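Local coordinates for DNA ligase (Archaeoglobus fulgidus, PDB 3GDE), which probably seals nicks in double-stranded DNA during replication, recombination and repair, using ATP and releasing AMP and diphosphate, at residues Pro282-Glu287 against Ile333-His338; Lys289-Pro294 against Asn366-Ile371. All blocks are in the same frame, centred on the assembly; numbering follows the deposited sequence.

Contacts 1 and 2 illustrate how one helix can be held at both ends by different chemistry. Both use helix 282-291 of the adenylation domain, and their centres lie about 10 Å apart. Both are buried: four of the five touching residues in contact 1, three in contact 2, where Asn-366 is exposed at the edge. In contact 1 the helix start lies on strand 335-342 through apolar side chains, with a water-bridged carboxylate at one border. Contact 2, at the helix end, is held mainly by hydrogen bonds to the loop leading into strand 371-379. The two are joined directly, since Ala-337 N probably bonds to Lys-370 O at 2.9 Å, while Glu-287 packs its CB against CG1 of Ile-371.

Contact 1: residues Pro282-Glu287 against Ile333-His338; sequences PDIVEE and IPLEAH
Ile-284 meets Leu-335 and Ala-337 with both branches of its side chain. With CG1 beside its own backbone N (chi1 -65°) and CD1 turned at chi2 -55°, the longer branch ends over the strand backbone, Ile-284 CD1 lying 3.8 Å from Leu-335 O and 4.0 Å from Glu-336 CA. The same methyl, Ile-284 CD1, touches Leu-335 CB at 3.9 Å, where the two side chains cross at about a right angle. The shorter branch reaches further down the strand, Ile-284 CG2 approaching Ala-337 CB at 4.4 Å. This is helix-on-sheet packing in the adenylation domain: the axes of helix segment 282-287 and strand segment 335-338 cross at -47°, and Ala-337 lies near Glu-301, a predicted ATP-binding residue. An alanine in place of Ile-284 would probably open a gap above Leu-335 and Ala-337, whose CB atoms would lose the methyls that now pack on them. Leu-335 also packs against helix 313-321, touching Val-316 and Arg-319. Leu-335 CD1 lies 3.9 Å from Asp-283 OD1, an apolar neighbour for a carboxylate oxygen. Across the contact Asp-283 OD1 is served by a water, which donates to it at 2.6 Å and accepts from Leu-335 N at 2.9 Å, tying helix to strand indirectly. The other carboxylate oxygen, Asp-283 OD2, forms a salt bridge with Arg-319.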
loop_
_atom_site.group_PDB
_atom_site.type_symbol
_atom_site.label_atom_id
_atom_site.label_comp_id
_atom_site.label_asym_id
_atom_site.label_seq_id
_atom_site.Cartn_x
_atom_site.Cartn_y
_atom_site.Cartn_z
ATOM N N PRO A 282 7.239 16.151 -13.718
ATOM C CA PRO A 282 7.564 17.575 -13.880
ATOM C C PRO A 282 6.577 18.317 -14.783
ATOM O O PRO A 282 6.246 19.482 -14.509
ATOM C CB PRO A 282 8.967 17.555 -14.504
ATOM C CG PRO A 282 9.137 16.183 -15.056
ATOM C CD PRO A 282 8.365 15.294 -14.136
ATOM N N ASP A 283 6.090 17.641 -15.826
ATOM C CA ASP A 283 5.120 18.232 -16.746
ATOM C C ASP A 283 3.816 18.651 -16.065
ATOM O O ASP A 283 3.335 19.771 -16.261
ATOM C CB ASP A 283 4.853 17.312 -17.946
ATOM C CG ASP A 283 4.471 15.882 -17.547
ATOM O OD1 ASP A 283 3.803 15.210 -18.361
ATOM O OD2 ASP A 283 4.840 15.420 -16.448
ATOM N N ILE A 284 3.248 17.746 -15.266
ATOM C CA ILE A 284 2.016 18.033 -14.532
ATOM C C ILE A 284 2.277 19.048 -13.410
ATOM O O ILE A 284 1.491 19.969 -13.215
ATOM C CB ILE A 284 1.333 16.724 -14.011
ATOM C CG1 ILE A 284 0.864 15.843 -15.185
ATOM C CG2 ILE A 284 0.176 17.027 -13.058
ATOM C CD1 ILE A 284 -0.084 16.530 -16.206
ATOM N N VAL A 285 3.387 18.877 -12.695
ATOM C CA VAL A 285 3.812 19.833 -11.659
ATOM C C VAL A 285 3.819 21.288 -12.174
ATOM O O VAL A 285 3.198 22.169 -11.563
ATOM C CB VAL A 285 5.182 19.417 -11.023
ATOM C CG1 VAL A 285 5.802 20.542 -10.204
ATOM C CG2 VAL A 285 4.995 18.189 -10.151
ATOM N N GLU A 286 4.490 21.525 -13.304
ATOM C CA GLU A 286 4.554 22.867 -13.899
ATOM C C GLU A 286 3.180 23.412 -14.272
ATOM O O GLU A 286 2.896 24.587 -14.019
ATOM C CB GLU A 286 5.493 22.916 -15.111
ATOM C CG GLU A 286 6.976 22.928 -14.766
ATOM C CD GLU A 286 7.416 24.128 -13.915
ATOM O OE1 GLU A 286 8.451 24.002 -13.222
ATOM O OE2 GLU A 286 6.754 25.192 -13.935
ATOM N N GLU A 287 2.326 22.556 -14.845
ATOM C CA GLU A 287 0.969 22.953 -15.249
ATOM C C GLU A 287 0.101 23.327 -14.059
ATOM O O GLU A 287 -0.765 24.191 -14.168
ATOM C CB GLU A 287 0.282 21.843 -16.046
ATOM C CG GLU A 287 0.990 21.463 -17.323
ATOM C CD GLU A 287 0.812 22.479 -18.442
ATOM O OE1 GLU A 287 -0.198 23.227 -18.432
ATOM O OE2 GLU A 287 1.683 22.509 -19.340
ATOM N N ILE A 333 5.385 9.741 -23.361
ATOM C CA ILE A 333 4.067 9.620 -22.734
ATOM C C ILE A 333 3.630 10.975 -22.165
ATOM O O ILE A 333 3.898 11.269 -20.996
ATOM C CB ILE A 333 4.067 8.534 -21.602
ATOM C CG1 ILE A 333 4.795 7.260 -22.056
ATOM C CG2 ILE A 333 2.655 8.241 -21.117
ATOM C CD1 ILE A 333 5.169 6.312 -20.928
ATOM N N PRO A 334 3.001 11.824 -23.004
ATOM C CA PRO A 334 2.357 13.048 -22.520
ATOM C C PRO A 334 1.192 12.762 -21.568
ATOM O O PRO A 334 0.580 11.691 -21.636
ATOM C CB PRO A 334 1.834 13.702 -23.807
ATOM C CG PRO A 334 2.708 13.138 -24.896
ATOM C CD PRO A 334 2.907 11.713 -24.471
ATOM N N LEU A 335 0.898 13.716 -20.687
ATOM C CA LEU A 335 -0.160 13.543 -19.701
ATOM C C LEU A 335 -1.043 14.770 -19.585
ATOM O O LEU A 335 -0.623 15.882 -19.905
ATOM C CB LEU A 335 0.429 13.236 -18.323
ATOM C CG LEU A 335 1.376 12.051 -18.130
ATOM C CD1 LEU A 335 2.032 12.130 -16.751
ATOM C CD2 LEU A 335 0.667 10.725 -18.320
ATOM N N GLU A 336 -2.274 14.554 -19.124
ATOM C CA GLU A 336 -3.104 15.643 -18.626
ATOM C C GLU A 336 -3.838 15.226 -17.361
ATOM O O GLU A 336 -3.987 14.034 -17.090
ATOM C CB GLU A 336 -4.058 16.180 -19.690
ATOM C CG GLU A 336 -4.842 15.142 -20.433
ATOM C CD GLU A 336 -5.501 15.710 -21.662
ATOM O OE1 GLU A 336 -6.744 15.743 -21.702
ATOM O OE2 GLU A 336 -4.773 16.135 -22.583
ATOM N N ALA A 337 -4.265 16.220 -16.586
ATOM C CA ALA A 337 -4.896 15.984 -15.294
ATOM C C ALA A 337 -6.313 16.531 -15.288
ATOM O O ALA A 337 -6.560 17.632 -15.774
ATOM C CB ALA A 337 -4.074 16.610 -14.170
ATOM N N HIS A 338 -7.232 15.734 -14.747
ATOM C CA HIS A 338 -8.634 16.107 -14.602
ATOM C C HIS A 338 -9.012 16.034 -13.137
ATOM O O HIS A 338 -9.020 14.956 -12.538
ATOM C CB HIS A 338 -9.533 15.187 -15.425
ATOM C CG HIS A 338 -9.244 15.215 -16.894
ATOM N ND1 HIS A 338 -10.145 15.692 -17.820
ATOM C CD2 HIS A 338 -8.149 14.837 -17.596
ATOM C CE1 HIS A 338 -9.624 15.599 -19.029
ATOM N NE2 HIS A 338 -8.410 15.091 -18.919
HETATM O O HOH W 1 2.804 15.890 -20.663
#

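Contact 2: residues Lys289-Pro294 against Asn366-Ile371; sequences KKSVKP and NESEKI
The C-terminal end of helix 282-291 docks on the loop between helix 354-364 and strand 371-379 of the adenylation domain, with Ser-291 meeting Asn-366, Ser-368 and Ile-371. Ser-291 O, at the last helical residue, accepts a hydrogen bond from Asn-366 N at 2.8 Å, with an N-H...O angle of 167°. The side chain forms a second link: Ser-291 OG lies beside its own backbone N (chi1 -55°) and is hydrogen-bonded to Ser-368 OG at 3.0 Å, either hydroxyl being a possible donor. In Ser-368 the hydroxyl sits between backbone N and carbonyl carbon (chi1 54°), which brings OG around to Ser-291. Within the loop, the bond from Ser-368 N to Ile-371 O at 2.9 Å closes the turn, and a weak one from Ile-371 N to Ser-368 OG only adds to it. Ser-291 CB fits closely as well, 3.3 Å from Asn-366 O and 4.0 Å from Ile-371 CB. Beyond the helix end, Val-292 CG1 adds an apolar touch on Ile-371 CG2 at 4.2 Å, and Val-292 O accepts a hydrogen bond from Trp-262 NE1. Ser-291 OG is also weakly bonded to Glu-287 O, one turn back in the helix. One small residue thus uses both its backbone carbonyl and its hydroxyl to bind the loop, so that the polar groups of buried Ser-291 are paired while Ile-371 supplies an apolar backing.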
loop_
_atom_site.group_PDB
_atom_site.type_symbol
_atom_site.label_atom_id
_atom_site.label_comp_id
_atom_site.label_asym_id
_atom_site.label_seq_id
_atom_site.Cartn_x
_atom_site.Cartn_y
_atom_site.Cartn_z
ATOM N N LYS A 289 1.356 24.674 -11.250
ATOM C CA LYS A 289 1.903 25.970 -10.829
ATOM C C LYS A 289 1.360 27.144 -11.636
ATOM O O LYS A 289 1.177 28.234 -11.093
ATOM C CB LYS A 289 3.432 25.953 -10.856
ATOM C CG LYS A 289 4.022 24.956 -9.877
ATOM C CD LYS A 289 5.527 25.037 -9.792
ATOM C CE LYS A 289 6.014 24.223 -8.615
ATOM N NZ LYS A 289 7.498 24.055 -8.599
ATOM N N LYS A 290 1.069 26.928 -12.917
ATOM C CA LYS A 290 0.447 28.001 -13.701
ATOM C C LYS A 290 -1.077 28.000 -13.716
ATOM O O LYS A 290 -1.689 29.058 -13.844
ATOM C CB LYS A 290 1.036 28.135 -15.119
ATOM C CG LYS A 290 1.142 26.869 -15.930
ATOM C CD LYS A 290 1.589 27.196 -17.338
ATOM C CE LYS A 290 2.278 26.009 -17.993
ATOM N NZ LYS A 290 2.488 26.237 -19.456
ATOM N N SER A 291 -1.692 26.829 -13.552
ATOM C CA SER A 291 -3.148 26.722 -13.713
ATOM C C SER A 291 -3.957 26.673 -12.420
ATOM O O SER A 291 -5.164 26.947 -12.436
ATOM C CB SER A 291 -3.512 25.536 -14.606
ATOM O OG SER A 291 -2.851 25.620 -15.863
ATOM N N VAL A 292 -3.328 26.305 -11.304
ATOM C CA VAL A 292 -4.110 26.194 -10.071
ATOM C C VAL A 292 -3.777 27.234 -8.993
ATOM O O VAL A 292 -2.632 27.670 -8.840
ATOM C CB VAL A 292 -4.224 24.716 -9.516
ATOM C CG1 VAL A 292 -4.243 23.669 -10.653
ATOM C CG2 VAL A 292 -3.148 24.397 -8.518
ATOM N N LYS A 293 -4.822 27.650 -8.289
ATOM C CA LYS A 293 -4.737 28.600 -7.198
ATOM C C LYS A 293 -4.016 27.959 -6.000
ATOM O O LYS A 293 -4.372 26.857 -5.585
ATOM C CB LYS A 293 -6.160 29.043 -6.850
ATOM C CG LYS A 293 -6.313 30.099 -5.772
ATOM C CD LYS A 293 -6.924 29.508 -4.485
ATOM C CE LYS A 293 -8.355 28.972 -4.687
ATOM N NZ LYS A 293 -9.398 30.012 -5.009
ATOM N N PRO A 294 -2.969 28.629 -5.473
ATOM C CA PRO A 294 -2.164 28.101 -4.362
ATOM C C PRO A 294 -2.982 27.924 -3.086
ATOM O O PRO A 294 -3.966 28.629 -2.888
ATOM C CB PRO A 294 -1.100 29.182 -4.154
ATOM C CG PRO A 294 -1.064 29.945 -5.446
ATOM C CD PRO A 294 -2.471 29.943 -5.926
ATOM N N ASN A 366 -7.887 27.042 -13.134
ATOM C CA ASN A 366 -8.062 27.751 -14.380
ATOM C C ASN A 366 -7.687 26.769 -15.481
ATOM O O ASN A 366 -6.510 26.438 -15.665
ATOM C CB ASN A 366 -7.172 29.007 -14.386
ATOM C CG ASN A 366 -6.865 29.503 -15.782
ATOM O OD1 ASN A 366 -7.699 30.149 -16.423
ATOM N ND2 ASN A 366 -5.656 29.199 -16.264
ATOM N N GLU A 367 -8.707 26.276 -16.182
ATOM C CA GLU A 367 -8.535 25.217 -17.177
ATOM C C GLU A 367 -7.563 25.599 -18.290
ATOM O O GLU A 367 -7.630 26.691 -18.841
ATOM C CB GLU A 367 -9.889 24.765 -17.748
ATOM C CG GLU A 367 -10.775 24.016 -16.734
ATOM C CD GLU A 367 -11.857 23.151 -17.384
ATOM O OE1 GLU A 367 -13.054 23.418 -17.144
ATOM O OE2 GLU A 367 -11.519 22.201 -18.127
ATOM N N SER A 368 -6.640 24.693 -18.578
ATOM C CA SER A 368 -5.716 24.827 -19.696
ATOM C C SER A 368 -5.750 23.548 -20.535
ATOM O O SER A 368 -6.625 22.695 -20.343
ATOM C CB SER A 368 -4.301 25.123 -19.190
ATOM O OG SER A 368 -3.864 24.159 -18.249
ATOM N N GLU A 369 -4.809 23.406 -21.466
ATOM C CA GLU A 369 -4.777 22.211 -22.312
ATOM C C GLU A 369 -4.403 20.964 -21.508
ATOM O O GLU A 369 -4.852 19.862 -21.824
ATOM C CB GLU A 369 -3.852 22.390 -23.527
ATOM C CG GLU A 369 -2.359 22.494 -23.202
ATOM C CD GLU A 369 -1.453 21.903 -24.283
ATOM O OE1 GLU A 369 -0.207 22.000 -24.128
ATOM O OE2 GLU A 369 -1.976 21.336 -25.276
ATOM N N LYS A 370 -3.598 21.149 -20.464
ATOM C CA LYS A 370 -3.094 20.030 -19.670
ATOM C C LYS A 370 -3.759 19.866 -18.296
ATOM O O LYS A 370 -3.546 18.851 -17.635
ATOM C CB LYS A 370 -1.570 20.104 -19.529
ATOM C CG LYS A 370 -0.800 19.922 -20.832
ATOM C CD LYS A 370 0.616 19.403 -20.565
ATOM C CE LYS A 370 1.496 19.526 -21.807
ATOM N NZ LYS A 370 2.890 19.039 -21.573
ATOM N N ILE A 371 -4.550 20.857 -17.877
ATOM C CA ILE A 371 -5.273 20.809 -16.593
ATOM C C ILE A 371 -6.761 21.082 -16.813
ATOM O O ILE A 371 -7.145 22.174 -17.237
ATOM C CB ILE A 371 -4.708 21.832 -15.533
ATOM C CG1 ILE A 371 -3.224 21.578 -15.203
ATOM C CG2 ILE A 371 -5.582 21.876 -14.262
ATOM C CD1 ILE A 371 -2.883 20.196 -14.619
#